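Local coordinates for uncharacterized protein (Legionella pneumophila subsp. pneumophila str. Philadelphia 1, PDB 4EZI) that is of unknown function but adopts the alpha/beta-hydrolase fold and may act as a lipase or a related ester hydrolase, at residues 24-29 and 102-107; 33-38 and 358-363; 218-223 and 262-267; 266-269 and 274-277. All coordinates share one frame; numbering follows the deposited sequence. Where two conformers were deposited one is given.

Contact 1 (24-29 and 102-107); sequences IALKKM and LAAYGN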
loop_
_atom_site.group_PDB
_atom_site.type_symbol
_atom_site.label_atom_id
_atom_site.label_comp_id
_atom_site.label_asym_id
_atom_site.label_seq_id
_atom_site.Cartn_x
_atom_site.Cartn_y
_atom_site.Cartn_z
ATOM N N ILE A 24 13.909 19.785 1.570
ATOM C CA ILE A 24 12.998 20.505 0.668
ATOM C C ILE A 24 11.679 19.774 0.526
ATOM O O ILE A 24 10.614 20.388 0.560
ATOM C CB ILE A 24 13.661 20.704 -0.712
ATOM C CG1 ILE A 24 14.830 21.705 -0.585
ATOM C CG2 ILE A 24 12.668 21.180 -1.777
ATOM C CD1 ILE A 24 15.841 21.675 -1.708
ATOM N N ALA A 25 11.729 18.447 0.412
ATOM C CA ALA A 25 10.518 17.673 0.260
ATOM C C ALA A 25 9.667 17.705 1.522
ATOM O O ALA A 25 8.433 17.825 1.448
ATOM C CB ALA A 25 10.860 16.243 -0.107
ATOM N N LEU A 26 10.311 17.615 2.686
ATOM C CA LEU A 26 9.568 17.641 3.947
ATOM C C LEU A 26 8.877 18.986 4.162
ATOM O O LEU A 26 7.774 19.049 4.665
ATOM C CB LEU A 26 10.505 17.347 5.126
ATOM C CG LEU A 26 11.077 15.930 5.197
ATOM C CD1 LEU A 26 12.308 15.864 6.123
ATOM C CD2 LEU A 26 10.024 14.926 5.656
ATOM N N LYS A 27 9.532 20.069 3.784
ATOM C CA LYS A 27 8.962 21.400 3.971
ATOM C C LYS A 27 7.689 21.598 3.159
ATOM O O LYS A 27 6.839 22.398 3.544
ATOM C CB LYS A 27 10.001 22.457 3.630
ATOM C CG LYS A 27 11.040 22.652 4.694
ATOM C CD LYS A 27 11.924 23.857 4.372
ATOM N N LYS A 28 7.530 20.875 2.059
ATOM C CA LYS A 28 6.319 20.961 1.248
ATOM C C LYS A 28 5.092 20.278 1.880
ATOM O O LYS A 28 3.970 20.501 1.394
ATOM C CB LYS A 28 6.560 20.344 -0.140
ATOM C CG LYS A 28 7.519 21.143 -1.004
ATOM C CD LYS A 28 7.872 20.495 -2.346
ATOM C CE LYS A 28 8.985 21.322 -3.029
ATOM N NZ LYS A 28 9.467 20.764 -4.313
HETATM N N MSE A 29 5.276 19.471 2.934
HETATM C CA MSE A 29 4.179 18.634 3.460
HETATM C C MSE A 29 4.122 18.662 4.982
HETATM O O MSE A 29 4.369 17.678 5.670
HETATM C CB MSE A 29 4.310 17.213 2.904
HETATM C CG MSE A 29 4.221 17.161 1.363
HETATM SE SE MSE A 29 4.090 15.370 0.638
HETATM C CE MSE A 29 2.305 14.972 1.268
ATOM N N LEU A 102 10.931 8.668 1.343
ATOM C CA LEU A 102 12.368 8.566 1.591
ATOM C C LEU A 102 12.837 9.547 2.671
ATOM O O LEU A 102 13.595 9.188 3.573
ATOM C CB LEU A 102 13.164 8.825 0.317
ATOM C CG LEU A 102 12.949 7.843 -0.819
ATOM C CD1 LEU A 102 13.887 8.219 -1.950
ATOM C CD2 LEU A 102 13.201 6.390 -0.374
ATOM N N ALA A 103 12.343 10.776 2.590
ATOM C CA ALA A 103 12.762 11.818 3.500
ATOM C C ALA A 103 12.379 11.482 4.937
ATOM O O ALA A 103 13.172 11.637 5.865
ATOM C CB ALA A 103 12.202 13.158 3.059
ATOM N N ALA A 104 11.135 11.052 5.117
ATOM C CA ALA A 104 10.631 10.780 6.456
ATOM C C ALA A 104 11.257 9.520 7.055
ATOM O O ALA A 104 11.744 9.536 8.177
ATOM C CB ALA A 104 9.093 10.692 6.410
ATOM N N TYR A 105 11.210 8.425 6.309
ATOM C CA TYR A 105 11.645 7.136 6.829
ATOM C C TYR A 105 13.140 6.900 6.760
ATOM O O TYR A 105 13.677 6.166 7.598
ATOM C CB TYR A 105 10.925 6.004 6.095
ATOM C CG TYR A 105 9.470 5.846 6.452
ATOM C CD1 TYR A 105 9.098 5.451 7.720
ATOM C CD2 TYR A 105 8.449 6.059 5.517
ATOM C CE1 TYR A 105 7.763 5.287 8.071
ATOM C CE2 TYR A 105 7.108 5.907 5.849
ATOM C CZ TYR A 105 6.769 5.519 7.126
ATOM O OH TYR A 105 5.451 5.307 7.496
ATOM N N GLY A 106 13.775 7.462 5.740
ATOM C CA GLY A 106 15.183 7.251 5.469
ATOM C C GLY A 106 16.039 8.395 5.964
ATOM O O GLY A 106 16.807 8.236 6.928
ATOM N N ASN A 107 15.925 9.559 5.325
ATOM C CA ASN A 107 16.804 10.669 5.699
ATOM C C ASN A 107 16.614 11.123 7.127
ATOM O O ASN A 107 17.589 11.510 7.766
ATOM C CB ASN A 107 16.673 11.864 4.767
ATOM C CG ASN A 107 16.874 11.512 3.320
ATOM O OD1 ASN A 107 15.956 11.034 2.681
ATOM N ND2 ASN A 107 18.063 11.795 2.785
#
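Leu26 and Ala103 make the tight part of this helix-to-helix contact, their CA atoms being 6.7 Å apart. The methyl of Ala103 enters the fork of the leucine: its CB lies 3.7 Å from Leu26 CG and 3.8 Å from Leu26 CD2, with Leu26 CD1 a little farther at 4.1 Å. A chi1 of -68°, which sets CG anti to the carbonyl carbon, carries the isobutyl group across to helix 99-108. There the CD2 branch also runs on to Ala104, where Leu26 CD2 lies 4.4 Å from Ala104 CB. Leu32 and Val37 pack on other parts of the same leucine.

The contact thins out beyond this pair. Ala25 CB stays 4.6 Å from Ala103 CB, and Ile24, Lys27 and Lys28 lie on the exposed side.

Helix 99-108 departs here from regular alpha-helix: besides the ordinary bond from Gly106 N (2.8 Å), Leu102 O accepts one from Asn107 N (2.9 Å), which makes a wider pi-type turn. Asn107 ND2 is bonded to Phe17 O and Tyr39 O. Between the segments, only carbons of Leu26, Ala103 and Ala104 pair as side chains, implying adhesion by dispersion and water exclusion, without directional bonds.

Contact 2 (33-38 and 358-363); sequences DTLTVH and VLKEQV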
loop_
_atom_site.group_PDB
_atom_site.type_symbol
_atom_site.label_atom_id
_atom_site.label_comp_id
_atom_site.label_asym_id
_atom_site.label_seq_id
_atom_site.Cartn_x
_atom_site.Cartn_y
_atom_site.Cartn_z
ATOM N N ASP A 33 7.446 18.622 8.026
ATOM C CA ASP A 33 8.474 19.637 8.089
ATOM C C ASP A 33 9.109 19.732 9.488
ATOM O O ASP A 33 10.173 20.323 9.641
ATOM C CB ASP A 33 7.908 20.987 7.618
ATOM C CG ASP A 33 6.771 21.509 8.499
ATOM O OD1 ASP A 33 6.007 20.707 9.075
ATOM O OD2 ASP A 33 6.646 22.763 8.603
ATOM N N THR A 34 8.465 19.147 10.494
ATOM C CA THR A 34 8.986 19.134 11.850
ATOM C C THR A 34 10.018 18.018 12.086
ATOM O O THR A 34 10.648 17.975 13.147
ATOM C CB THR A 34 7.849 19.021 12.903
ATOM O OG1 THR A 34 7.205 17.757 12.801
ATOM C CG2 THR A 34 6.822 20.130 12.743
ATOM N N LEU A 35 10.192 17.111 11.130
ATOM C CA LEU A 35 11.200 16.053 11.262
ATOM C C LEU A 35 12.578 16.627 10.975
ATOM O O LEU A 35 12.730 17.499 10.128
ATOM C CB LEU A 35 10.892 14.912 10.292
ATOM C CG LEU A 35 9.594 14.137 10.559
ATOM C CD1 LEU A 35 9.376 13.091 9.455
ATOM C CD2 LEU A 35 9.646 13.427 11.892
ATOM N N THR A 36 13.572 16.127 11.686
ATOM C CA THR A 36 14.962 16.497 11.488
ATOM C C THR A 36 15.638 15.481 10.561
ATOM O O THR A 36 15.466 14.276 10.737
ATOM C CB THR A 36 15.710 16.490 12.845
ATOM O OG1 THR A 36 15.091 17.422 13.749
ATOM C CG2 THR A 36 17.165 16.879 12.676
ATOM N N VAL A 37 16.389 15.979 9.584
ATOM C CA VAL A 37 17.118 15.112 8.653
ATOM C C VAL A 37 18.527 14.857 9.184
ATOM O O VAL A 37 19.215 15.782 9.625
ATOM C CB VAL A 37 17.168 15.683 7.198
ATOM C CG1 VAL A 37 15.760 16.015 6.708
ATOM C CG2 VAL A 37 18.057 16.910 7.083
ATOM N N HIS A 38 18.947 13.595 9.143
ATOM C CA HIS A 38 20.244 13.156 9.665
ATOM C C HIS A 38 21.136 12.448 8.647
ATOM O O HIS A 38 22.324 12.309 8.914
ATOM C CB HIS A 38 20.045 12.202 10.860
ATOM C CG HIS A 38 19.221 12.766 11.967
ATOM N ND1 HIS A 38 19.728 13.673 12.879
ATOM C CD2 HIS A 38 17.935 12.534 12.332
ATOM C CE1 HIS A 38 18.780 13.974 13.751
ATOM N NE2 HIS A 38 17.688 13.295 13.442
ATOM N N VAL A 358 -0.878 11.485 8.727
ATOM C CA VAL A 358 -0.819 10.047 8.941
ATOM C C VAL A 358 0.629 9.549 8.849
ATOM O O VAL A 358 1.055 8.749 9.706
ATOM C CB VAL A 358 -1.755 9.305 7.984
ATOM C CG1 VAL A 358 -1.506 7.798 8.028
ATOM C CG2 VAL A 358 -3.217 9.645 8.314
ATOM N N LEU A 359 1.384 10.008 7.848
ATOM C CA LEU A 359 2.792 9.609 7.758
ATOM C C LEU A 359 3.560 9.966 9.038
ATOM O O LEU A 359 4.389 9.187 9.517
ATOM C CB LEU A 359 3.429 10.197 6.488
ATOM C CG LEU A 359 4.901 9.898 6.144
ATOM C CD1 LEU A 359 5.227 8.433 6.187
ATOM C CD2 LEU A 359 5.254 10.486 4.772
ATOM N N LYS A 360 3.312 11.161 9.560
ATOM C CA LYS A 360 3.989 11.601 10.794
ATOM C C LYS A 360 3.658 10.666 11.955
ATOM O O LYS A 360 4.550 10.272 12.716
ATOM C CB LYS A 360 3.598 13.047 11.114
ATOM C CG LYS A 360 4.234 13.635 12.363
ATOM C CD LYS A 360 5.725 13.538 12.405
ATOM C CE LYS A 360 6.340 14.462 13.498
ATOM N NZ LYS A 360 5.451 14.617 14.695
ATOM N N GLU A 361 2.393 10.281 12.065
ATOM C CA GLU A 361 1.993 9.322 13.086
ATOM C C GLU A 361 2.673 7.980 12.925
ATOM O O GLU A 361 3.031 7.336 13.919
ATOM C CB GLU A 361 0.490 9.136 13.137
ATOM C CG GLU A 361 -0.324 10.379 13.476
ATOM C CD GLU A 361 -0.058 10.990 14.852
ATOM O OE1 GLU A 361 0.351 10.281 15.790
ATOM O OE2 GLU A 361 -0.303 12.210 14.994
ATOM N N GLN A 362 2.810 7.518 11.685
ATOM C CA GLN A 362 3.488 6.242 11.437
ATOM C C GLN A 362 4.932 6.288 11.923
ATOM O O GLN A 362 5.376 5.395 12.639
ATOM C CB GLN A 362 3.433 5.883 9.938
ATOM C CG GLN A 362 2.030 5.570 9.463
ATOM C CD GLN A 362 1.924 5.486 7.948
ATOM O OE1 GLN A 362 2.639 6.164 7.216
ATOM N NE2 GLN A 362 1.019 4.647 7.460
ATOM N N VAL A 363 5.655 7.323 11.524
ATOM C CA VAL A 363 7.051 7.473 11.960
ATOM C C VAL A 363 7.162 7.497 13.490
ATOM O O VAL A 363 7.999 6.833 14.081
ATOM C CB VAL A 363 7.736 8.752 11.365
ATOM C CG1 VAL A 363 9.166 8.939 11.960
ATOM C CG2 VAL A 363 7.765 8.700 9.843
#
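No flat side-chain group takes part where Lys360 meets Thr34 and Leu35: the contact is made by a bent alkyl chain, a methyl and a hydroxyl. The lysine leaves helix 355-370 with CG anti to its backbone N (chi1 -180°), then bends at chi2 (53°) and again at chi4, which brings CD and CE beside the loop at 33-38. The Leu35 side chain runs antiparallel to this stem, Leu35 CD2 lying 3.8 Å from Lys360 CE and 4.0 Å from Lys360 CD. That of Thr34 meets it roughly perpendicularly, with OG1 3.5 Å from Lys360 CE.

The polar ends are engaged elsewhere. Thr34 OG1 is hydrogen-bonded to Pro31 O, and Lys360 NZ forms a salt bridge with Asp364 OD2; the 4.1 Å between Lys360 NZ and Thr34 OG1 is too long for a bond. Leu35 also packs on Ala104 and Ser108 of helix 99-108, so it sits between two helices.

The contact joins the loop between helix 19-27 and strand 41-51 to helix 355-370. Chemically, it is van der Waals packing along an aliphatic stem. The carbon next to the ammonium probably carries some positive charge, which would make its approach to the threonine oxygen mildly favourable.

Contact 3 (218-223 and 262-267); sequences ATAYLA and DEILQA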
loop_
_atom_site.group_PDB
_atom_site.type_symbol
_atom_site.label_atom_id
_atom_site.label_comp_id
_atom_site.label_asym_id
_atom_site.label_seq_id
_atom_site.Cartn_x
_atom_site.Cartn_y
_atom_site.Cartn_z
ATOM N N ALA A 218 -13.917 7.756 -6.264
ATOM C CA ALA A 218 -14.634 6.484 -6.081
ATOM C C ALA A 218 -14.854 5.728 -7.365
ATOM O O ALA A 218 -14.590 4.536 -7.437
ATOM C CB ALA A 218 -15.984 6.751 -5.412
ATOM N N THR A 219 -15.321 6.415 -8.407
ATOM C CA THR A 219 -15.582 5.720 -9.651
ATOM C C THR A 219 -14.298 5.105 -10.209
ATOM O O THR A 219 -14.297 3.973 -10.698
ATOM C CB THR A 219 -16.208 6.657 -10.681
ATOM O OG1 THR A 219 -17.375 7.225 -10.081
ATOM C CG2 THR A 219 -16.600 5.898 -11.955
ATOM N N ALA A 220 -13.204 5.867 -10.174
ATOM C CA ALA A 220 -11.913 5.359 -10.644
ATOM C C ALA A 220 -11.483 4.132 -9.852
ATOM O O ALA A 220 -11.004 3.154 -10.426
ATOM C CB ALA A 220 -10.853 6.448 -10.612
ATOM N N TYR A 221 -11.598 4.167 -8.523
ATOM C CA TYR A 221 -11.227 3.018 -7.722
ATOM C C TYR A 221 -12.044 1.782 -8.132
ATOM O O TYR A 221 -11.526 0.668 -8.225
ATOM C CB TYR A 221 -11.464 3.280 -6.239
ATOM C CG TYR A 221 -10.663 4.365 -5.563
ATOM C CD1 TYR A 221 -9.342 4.604 -5.885
ATOM C CD2 TYR A 221 -11.218 5.097 -4.544
ATOM C CE1 TYR A 221 -8.586 5.548 -5.187
ATOM C CE2 TYR A 221 -10.485 6.046 -3.843
ATOM C CZ TYR A 221 -9.159 6.276 -4.191
ATOM O OH TYR A 221 -8.418 7.200 -3.496
ATOM N N LEU A 222 -13.354 1.950 -8.267
ATOM C CA LEU A 222 -14.225 0.812 -8.566
ATOM C C LEU A 222 -13.990 0.286 -9.965
ATOM O O LEU A 222 -14.022 -0.926 -10.185
ATOM C CB LEU A 222 -15.702 1.181 -8.360
ATOM C CG LEU A 222 -16.069 1.409 -6.891
ATOM C CD1 LEU A 222 -17.455 2.035 -6.804
ATOM C CD2 LEU A 222 -15.999 0.141 -6.060
ATOM N N ALA A 223 -13.781 1.190 -10.912
ATOM C CA ALA A 223 -13.453 0.773 -12.280
ATOM C C ALA A 223 -12.166 -0.088 -12.275
ATOM O O ALA A 223 -12.125 -1.181 -12.847
ATOM C CB ALA A 223 -13.272 2.006 -13.150
ATOM N N ASP A 262 -5.362 12.383 -13.419
ATOM C CA ASP A 262 -6.361 13.437 -13.605
ATOM C C ASP A 262 -7.197 13.208 -14.880
ATOM O O ASP A 262 -8.387 13.531 -14.909
ATOM C CB ASP A 262 -5.717 14.835 -13.572
ATOM C CG ASP A 262 -4.908 15.133 -14.815
ATOM O OD1 ASP A 262 -4.196 14.225 -15.292
ATOM O OD2 ASP A 262 -4.981 16.270 -15.334
ATOM N N GLU A 263 -6.588 12.635 -15.922
ATOM C CA GLU A 263 -7.321 12.345 -17.140
ATOM C C GLU A 263 -8.338 11.231 -16.903
ATOM O O GLU A 263 -9.461 11.286 -17.406
ATOM C CB GLU A 263 -6.406 11.952 -18.312
ATOM C CG GLU A 263 -7.203 11.429 -19.539
ATOM C CD GLU A 263 -6.374 11.130 -20.786
ATOM O OE1 GLU A 263 -5.133 11.006 -20.688
ATOM O OE2 GLU A 263 -6.990 10.992 -21.873
ATOM N N ILE A 264 -7.956 10.228 -16.112
ATOM C CA ILE A 264 -8.866 9.141 -15.751
ATOM C C ILE A 264 -10.067 9.683 -15.002
ATOM O O ILE A 264 -11.221 9.387 -15.339
ATOM C CB ILE A 264 -8.124 8.044 -14.934
ATOM C CG1 ILE A 264 -6.997 7.436 -15.779
ATOM C CG2 ILE A 264 -9.116 7.000 -14.427
ATOM C CD1 ILE A 264 -6.072 6.478 -15.004
ATOM N N LEU A 265 -9.792 10.535 -14.016
ATOM C CA LEU A 265 -10.868 11.083 -13.211
ATOM C C LEU A 265 -11.814 11.947 -14.042
ATOM O O LEU A 265 -13.022 11.917 -13.836
ATOM C CB LEU A 265 -10.308 11.880 -12.027
ATOM C CG LEU A 265 -9.539 11.044 -11.015
ATOM C CD1 LEU A 265 -8.879 11.941 -10.015
ATOM C CD2 LEU A 265 -10.457 10.071 -10.295
ATOM N N GLN A 266 -11.281 12.679 -15.007
ATOM C CA GLN A 266 -12.114 13.512 -15.873
ATOM C C GLN A 266 -12.967 12.699 -16.858
ATOM O O GLN A 266 -14.076 13.118 -17.208
ATOM C CB GLN A 266 -11.232 14.511 -16.613
ATOM C CG GLN A 266 -11.984 15.626 -17.327
ATOM C CD GLN A 266 -12.906 16.431 -16.410
ATOM O OE1 GLN A 266 -12.572 16.721 -15.259
ATOM N NE2 GLN A 266 -14.077 16.795 -16.927
ATOM N N ALA A 267 -12.479 11.538 -17.291
ATOM C CA ALA A 267 -13.186 10.685 -18.261
ATOM C C ALA A 267 -14.327 9.897 -17.647
ATOM O O ALA A 267 -15.158 9.394 -18.382
ATOM C CB ALA A 267 -12.204 9.727 -18.923
#
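Ala220 points its methyl from helix 218-233 at helix 261-267, where two aliphatic side chains receive it from different directions. Leu265 supplies the nearer partner: its CD2 lies 3.7 Å from Ala220 CB. Ile264 supplies the other, CG2 at 4.2 Å from the same Ala220 CB. Seen from that methyl carbon, the two partners subtend about 85°, so the alanine fits into a corner formed by successive residues and does not meet one flat surface.

The two receiving side chains reach it in different ways. Ile264 starts in the direction of helix 218-233 and touches with its short branch, CG2, while CG1 and CD1 extend elsewhere. Leu265 starts alongside the interface and comes near only at its end: with chi1 at -65°, CG stands beside the backbone N and CD2 is brought round over the alanine methyl, whereas Leu265 CD1 stays 5.9 Å from Ala220 CB. The small residue permits a close backbone approach, the Ala220 and Leu265 CA atoms being 6.4 Å apart.

On other sides of helix 218-233, Leu222 packs against Met207, Val210 and Met211 of helix 203-212, and Tyr221 OH is hydrogen-bonded to Asp320 OD2. Ile264 also packs on Phe85.

Both helices belong to the entirely helical insertion between strands 193-197 and 310-314 of the central sheet. An insertion at this point of the topology is typical of the cap, or lid, domain of alpha/beta hydrolases, and the contact joins two of its helices.

Contact 4 (266-269 and 274-277); sequences QALP and LIFQ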
loop_
_atom_site.group_PDB
_atom_site.type_symbol
_atom_site.label_atom_id
_atom_site.label_comp_id
_atom_site.label_asym_id
_atom_site.label_seq_id
_atom_site.Cartn_x
_atom_site.Cartn_y
_atom_site.Cartn_z
ATOM N N GLN A 266 -11.281 12.679 -15.007
ATOM C CA GLN A 266 -12.114 13.512 -15.873
ATOM C C GLN A 266 -12.967 12.699 -16.858
ATOM O O GLN A 266 -14.076 13.118 -17.208
ATOM C CB GLN A 266 -11.232 14.511 -16.613
ATOM C CG GLN A 266 -11.984 15.626 -17.327
ATOM C CD GLN A 266 -12.906 16.431 -16.410
ATOM O OE1 GLN A 266 -12.572 16.721 -15.259
ATOM N NE2 GLN A 266 -14.077 16.795 -16.927
ATOM N N ALA A 267 -12.479 11.538 -17.291
ATOM C CA ALA A 267 -13.186 10.685 -18.261
ATOM C C ALA A 267 -14.327 9.897 -17.647
ATOM O O ALA A 267 -15.158 9.394 -18.382
ATOM C CB ALA A 267 -12.204 9.727 -18.923
ATOM N N LEU A 268 -14.340 9.724 -16.333
ATOM C CA LEU A 268 -15.324 8.888 -15.672
ATOM C C LEU A 268 -16.319 9.765 -14.926
ATOM O O LEU A 268 -15.958 10.799 -14.347
ATOM C CB LEU A 268 -14.616 7.963 -14.674
ATOM C CG LEU A 268 -13.734 6.890 -15.329
ATOM C CD1 LEU A 268 -12.993 6.131 -14.232
ATOM C CD2 LEU A 268 -14.517 5.948 -16.256
ATOM N N PRO A 269 -17.574 9.319 -14.852
ATOM C CA PRO A 269 -18.542 10.077 -14.054
ATOM C C PRO A 269 -18.215 10.044 -12.559
ATOM O O PRO A 269 -17.589 9.115 -12.075
ATOM C CB PRO A 269 -19.861 9.354 -14.322
ATOM C CG PRO A 269 -19.480 7.979 -14.667
ATOM C CD PRO A 269 -18.141 8.060 -15.361
ATOM N N LEU A 274 -23.133 4.998 -12.569
ATOM C CA LEU A 274 -23.281 5.233 -14.018
ATOM C C LEU A 274 -22.333 4.353 -14.838
ATOM O O LEU A 274 -22.599 4.147 -16.029
ATOM C CB LEU A 274 -23.076 6.712 -14.347
ATOM C CG LEU A 274 -24.191 7.643 -13.895
ATOM C CD1 LEU A 274 -23.739 9.082 -14.022
ATOM C CD2 LEU A 274 -25.468 7.360 -14.690
ATOM N N ILE A 275 -21.275 3.800 -14.246
ATOM C CA ILE A 275 -20.380 2.927 -15.027
ATOM C C ILE A 275 -20.797 1.466 -15.010
ATOM O O ILE A 275 -20.216 0.668 -15.731
ATOM C CB ILE A 275 -18.888 3.060 -14.657
ATOM C CG1 ILE A 275 -18.553 2.448 -13.287
ATOM C CG2 ILE A 275 -18.449 4.534 -14.835
ATOM C CD1 ILE A 275 -17.050 2.268 -13.060
ATOM N N PHE A 276 -21.789 1.108 -14.190
ATOM C CA PHE A 276 -22.150 -0.297 -14.014
ATOM C C PHE A 276 -23.507 -0.610 -14.581
ATOM O O PHE A 276 -24.422 0.204 -14.549
ATOM C CB PHE A 276 -22.180 -0.663 -12.515
ATOM C CG PHE A 276 -20.823 -0.635 -11.859
ATOM C CD1 PHE A 276 -19.876 -1.568 -12.199
ATOM C CD2 PHE A 276 -20.498 0.347 -10.922
ATOM C CE1 PHE A 276 -18.621 -1.547 -11.627
ATOM C CE2 PHE A 276 -19.252 0.378 -10.364
ATOM C CZ PHE A 276 -18.304 -0.562 -10.693
ATOM N N GLN A 277 -23.680 -1.849 -15.016
ATOM C CA GLN A 277 -25.035 -2.356 -15.221
ATOM C C GLN A 277 -25.757 -2.369 -13.870
ATOM O O GLN A 277 -25.187 -2.780 -12.882
ATOM C CB GLN A 277 -25.022 -3.759 -15.798
ATOM C CG GLN A 277 -24.705 -3.780 -17.294
ATOM C CD GLN A 277 -25.774 -3.030 -18.129
ATOM O OE1 GLN A 277 -26.918 -2.896 -17.672
ATOM N NE2 GLN A 277 -25.414 -2.557 -19.313
#
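Pro269 meets Ile275 with its ring carbons CD and CG, and Leu274 with CG and CB. Ile275 CG2 is the central atom, 3.6 Å from both Pro269 CD and Pro269 CG, so the methyl straddles the bond between these two ring carbons. Leu274 covers the next stretch: its CB lies 3.8 Å from Pro269 CG, and its CD1 3.9 Å from Pro269 CB. Leu268 adds a looser touch, its CD2 coming to 4.4 Å from Ile275 CG2.

The torsion of Ile275 decides which branch faces the proline. At chi1 72°, CG1 is flanked by both backbone groups, while CG2 is anti to the carbonyl carbon and is the branch turned to the ring. CG1 is then used on the other side, sitting 3.6 Å above one face of the Phe276 ring, offset toward its rim. A single isoleucine therefore wedges between a proline and an aromatic ring.

A second shell fixes both ends of the connection. Pro269 O accepts a hydrogen bond from Thr219 OG1, and Ile275 is tied by a backbone hydrogen bond to Ala244. Tyr247 packs on both Pro269 and Ile275.

The contact lies in the helical insertion between strands 193-197 and 310-314, probably the cap. It closes the short connection after helix 261-267, which Leu268 is the first residue to leave, and before helix 278-285, whose N-cap position is Gln277. Helix 218-233 abuts it through Thr219, Leu222 and Ala223, and helix 247-254 through Tyr247 and Leu254.

In the fold
From the N terminus, contact 1 opens first on helix 19-27 and closes on helix 99-108, enclosing strands 41-51, 57-67 and 74-80. Contact 2 opens inside that loop, at 33-38, but closes only on helix 355-370 near the C terminus, so the two cross; they also touch, and together they tie the N-terminal region and helix 99-108 to the last helix. Contacts 3 and 4 are nested within the long loop of contact 2, with centres about 31 and 38 Å from its centre. Contact 4 begins where contact 3 ends, sharing Gln266 and Ala267; the pair ties helix 218-233, helix 261-267 and the connection that follows it within the helical insertion.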